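Local coordinates for protein NAD nucleotidase (Haemophilus influenzae, PDB 3ZTV) that hydrolyses NAD in the periplasm to adenosine and nicotinamide riboside, acting as both a pyrophosphatase and a zinc-dependent 5'-nucleotidase, at residues Lys152-Gly157 / Gln193-Ile198. Numbering follows the deposited sequence.
Sequences KIAIIG and QGINKI
Ala154 N donates to Lys197 O at 3.0 Å, and the N-H...O angle of 164° marks a regular sheet bond. The same carbonyl oxygen is approached by the CA-H of Ile153, and Ala154 O receives the CA-H of Ile198 in turn. A second direct bond is made where 193-198 is still loop, ahead of strand 198-203: the Lys152 chain, bent at its third torsion (chi3 -75°), brings NZ to within 2.8 Å of Gln193 O, nearly along the C=O axis.

Two waters bridge the segments where the backbones stand further apart, Lys152 CA to Ile195 CA 5.9 Å. One accepts from Asn196 N and Lys197 NZ and links them to Lys152 O; the other accepts from Lys152 N and links it to Gly194 O. Lys197 NZ also reaches Asn196 OD1 at 2.9 Å and forms a salt bridge with Glu151.

The parallel bridge of Ala154 with Ile198, CA to CA 4.8 Å, is where strand 198-203 joins strand 151-159. The connection between them ends in helix 179-191, which packs on the Ala154 face, making a right-handed beta-alpha-beta crossover of the calcineurin-like phosphoesterase domain.

Apolar packing occupies both faces of the sheet. On the helix side, with Ala154, Ile156 and Ile198, Ala154 CB meets Ile195 CG2 at 4.1 Å, Ile156 CD1 touches Ile198 CG2 at 3.7 Å, and Leu190 covers Ala154, Ile156 and Ile195. On the other face, the methylenes of Lys197 lie across Ile153, CE to CG1 4.0 Å, next to Leu13 and Val11 of strand 11-18.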
ATOM      1  N   LYS A 152      19.589  -9.523  21.337  1.00 14.16           N
ATOM      2  CA  LYS A 152      18.193  -9.160  21.119  1.00 12.96           C
ATOM      3  C   LYS A 152      17.613  -9.825  19.873  1.00 11.39           C
ATOM      4  O   LYS A 152      18.233  -9.830  18.811  1.00 11.81           O
ATOM      5  CB  LYS A 152      18.035  -7.639  21.053  1.00 15.85           C
ATOM      6  CG  LYS A 152      18.358  -6.952  22.374  1.00 18.63           C
ATOM      7  CD  LYS A 152      17.961  -5.489  22.374  1.00 24.99           C
ATOM      8  CE  LYS A 152      18.919  -4.652  21.554  1.00 23.94           C
ATOM      9  NZ  LYS A 152      18.705  -3.198  21.811  1.00 25.57           N
ATOM     10  N   ILE A 153      16.424 -10.393  20.022  1.00 11.08           N
ATOM     11  CA  ILE A 153      15.689 -10.953  18.901  1.00  9.25           C
ATOM     12  C   ILE A 153      14.303 -10.321  18.882  1.00  9.02           C
ATOM     13  O   ILE A 153      13.629 -10.262  19.910  1.00 10.55           O
ATOM     14  CB  ILE A 153      15.576 -12.489  19.009  1.00 10.68           C
ATOM     15  CG1 ILE A 153      16.973 -13.121  19.105  1.00 11.76           C
ATOM     16  CG2 ILE A 153      14.801 -13.058  17.832  1.00 10.65           C
ATOM     17  CD1 ILE A 153      16.978 -14.640  19.183  1.00 16.61           C
ATOM     18  N   ALA A 154      13.893  -9.819  17.723  1.00  7.85           N
ATOM     19  CA  ALA A 154      12.569  -9.225  17.591  1.00  7.22           C
ATOM     20  C   ALA A 154      11.595 -10.206  16.958  1.00  7.43           C
ATOM     21  O   ALA A 154      11.963 -10.982  16.067  1.00  8.50           O
ATOM     22  CB  ALA A 154      12.648  -7.953  16.759  1.00  8.08           C
ATOM     23  N   ILE A 155      10.349 -10.165  17.422  1.00  6.17           N
ATOM     24  CA  ILE A 155       9.282 -10.908  16.777  1.00  6.40           C
ATOM     25  C   ILE A 155       8.136  -9.950  16.443  1.00  5.85           C
ATOM     26  O   ILE A 155       7.707  -9.157  17.286  1.00  6.50           O
ATOM     27  CB  ILE A 155       8.821 -12.110  17.626  1.00  6.99           C
ATOM     28  CG1 ILE A 155       7.736 -12.900  16.888  1.00  7.04           C
ATOM     29  CG2 ILE A 155       8.389 -11.674  19.004  1.00  9.90           C
ATOM     30  CD1 ILE A 155       7.505 -14.298  17.442  1.00  9.04           C
ATOM     31  N   ILE A 156       7.678 -10.013  15.198  1.00  5.02           N
ATOM     32  CA  ILE A 156       6.664  -9.112  14.651  1.00  5.32           C
ATOM     33  C   ILE A 156       5.433  -9.940  14.293  1.00  4.66           C
ATOM     34  O   ILE A 156       5.564 -10.992  13.670  1.00  5.76           O
ATOM     35  CB  ILE A 156       7.179  -8.439  13.353  1.00  5.40           C
ATOM     36  CG1 ILE A 156       8.467  -7.654  13.597  1.00  5.70           C
ATOM     37  CG2 ILE A 156       6.123  -7.536  12.719  1.00  6.00           C
ATOM     38  CD1 ILE A 156       9.204  -7.353  12.319  1.00  6.90           C
ATOM     39  N   GLY A 157       4.236  -9.487  14.670  1.00  4.81           N
ATOM     40  CA  GLY A 157       3.028 -10.195  14.282  1.00  5.01           C
ATOM     41  C   GLY A 157       2.433  -9.623  13.006  1.00  3.99           C
ATOM     42  O   GLY A 157       2.613  -8.436  12.721  1.00  4.44           O
ATOM     43  N   GLN A 193      18.212  -0.302  16.389  1.00 14.74           N
ATOM     44  CA  GLN A 193      18.182  -0.674  17.797  1.00 14.43           C
ATOM     45  C   GLN A 193      19.182  -1.790  18.088  1.00 13.95           C
ATOM     46  O   GLN A 193      19.220  -2.324  19.197  1.00 17.77           O
ATOM     47  CB  GLN A 193      16.770  -1.076  18.212  1.00 15.47           C
ATOM     48  CG  GLN A 193      15.757   0.031  17.974  1.00 16.41           C
ATOM     49  CD  GLN A 193      14.336  -0.412  18.210  1.00 18.29           C
ATOM     50  OE1 GLN A 193      14.017  -1.002  19.247  1.00 18.18           O
ATOM     51  NE2 GLN A 193      13.467  -0.136  17.245  1.00 18.10           N
ATOM     52  N   GLY A 194      20.004  -2.108  17.095  1.00 14.39           N
ATOM     53  CA  GLY A 194      21.031  -3.126  17.238  1.00 15.73           C
ATOM     54  C   GLY A 194      20.461  -4.528  17.129  1.00 14.69           C
ATOM     55  O   GLY A 194      20.932  -5.455  17.789  1.00 18.27           O
ATOM     56  N   ILE A 195      19.439  -4.685  16.295  1.00 11.50           N
ATOM     57  CA  ILE A 195      18.775  -5.976  16.127  1.00 10.82           C
ATOM     58  C   ILE A 195      19.012  -6.494  14.722  1.00 10.35           C
ATOM     59  O   ILE A 195      18.714  -5.815  13.740  1.00 12.81           O
ATOM     60  CB  ILE A 195      17.274  -5.850  16.380  1.00 10.93           C
ATOM     61  CG1 ILE A 195      17.046  -5.448  17.833  1.00 13.26           C
ATOM     62  CG2 ILE A 195      16.561  -7.153  16.035  1.00 12.89           C
ATOM     63  CD1 ILE A 195      15.626  -5.103  18.166  1.00 14.94           C
ATOM     64  N   ASN A 196      19.564  -7.700  14.622  1.00  9.22           N
ATOM     65  CA  ASN A 196      19.806  -8.310  13.324  1.00  8.39           C
ATOM     66  C   ASN A 196      19.219  -9.718  13.234  1.00  7.78           C
ATOM     67  O   ASN A 196      19.542 -10.467  12.318  1.00  8.20           O
ATOM     68  CB  ASN A 196      21.307  -8.309  12.983  1.00 10.42           C
ATOM     69  CG  ASN A 196      22.147  -9.086  13.988  1.00 11.38           C
ATOM     70  OD1 ASN A 196      21.666 -10.000  14.658  1.00 11.87           O
ATOM     71  ND2 ASN A 196      23.424  -8.727  14.091  1.00 13.72           N
ATOM     72  N   LYS A 197      18.338 -10.045  14.178  1.00  6.89           N
ATOM     73  CA  LYS A 197      17.651 -11.328  14.210  1.00  6.86           C
ATOM     74  C   LYS A 197      16.171 -11.019  14.385  1.00  5.93           C
ATOM     75  O   LYS A 197      15.752 -10.474  15.419  1.00  7.31           O
ATOM     76  CB  LYS A 197      18.179 -12.171  15.364  1.00  7.96           C
ATOM     77  CG  LYS A 197      19.643 -12.548  15.190  1.00  9.27           C
ATOM     78  CD  LYS A 197      20.183 -13.262  16.420  1.00 10.61           C
ATOM     79  CE  LYS A 197      20.530 -12.296  17.531  1.00 11.64           C
ATOM     80  NZ  LYS A 197      21.729 -11.491  17.166  1.00 11.95           N
ATOM     81  N   ILE A 198      15.384 -11.353  13.360  1.00  5.70           N
ATOM     82  CA  ILE A 198      13.972 -10.968  13.311  1.00  6.35           C
ATOM     83  C   ILE A 198      13.107 -12.134  12.838  1.00  6.24           C
ATOM     84  O   ILE A 198      13.375 -12.746  11.787  1.00  6.80           O
ATOM     85  CB  ILE A 198      13.755  -9.731  12.408  1.00  7.06           C
ATOM     86  CG1 ILE A 198      14.595  -8.554  12.927  1.00  7.86           C
ATOM     87  CG2 ILE A 198      12.283  -9.352  12.357  1.00  8.51           C
ATOM     88  CD1 ILE A 198      14.431  -7.245  12.148  1.00  9.85           C
TER
HETATM   89  O   HOH W   1      20.289  -8.893  17.327  1.00 12.00           O
HETATM   90  O   HOH W   2      21.416  -7.530  19.954  1.00 19.73           O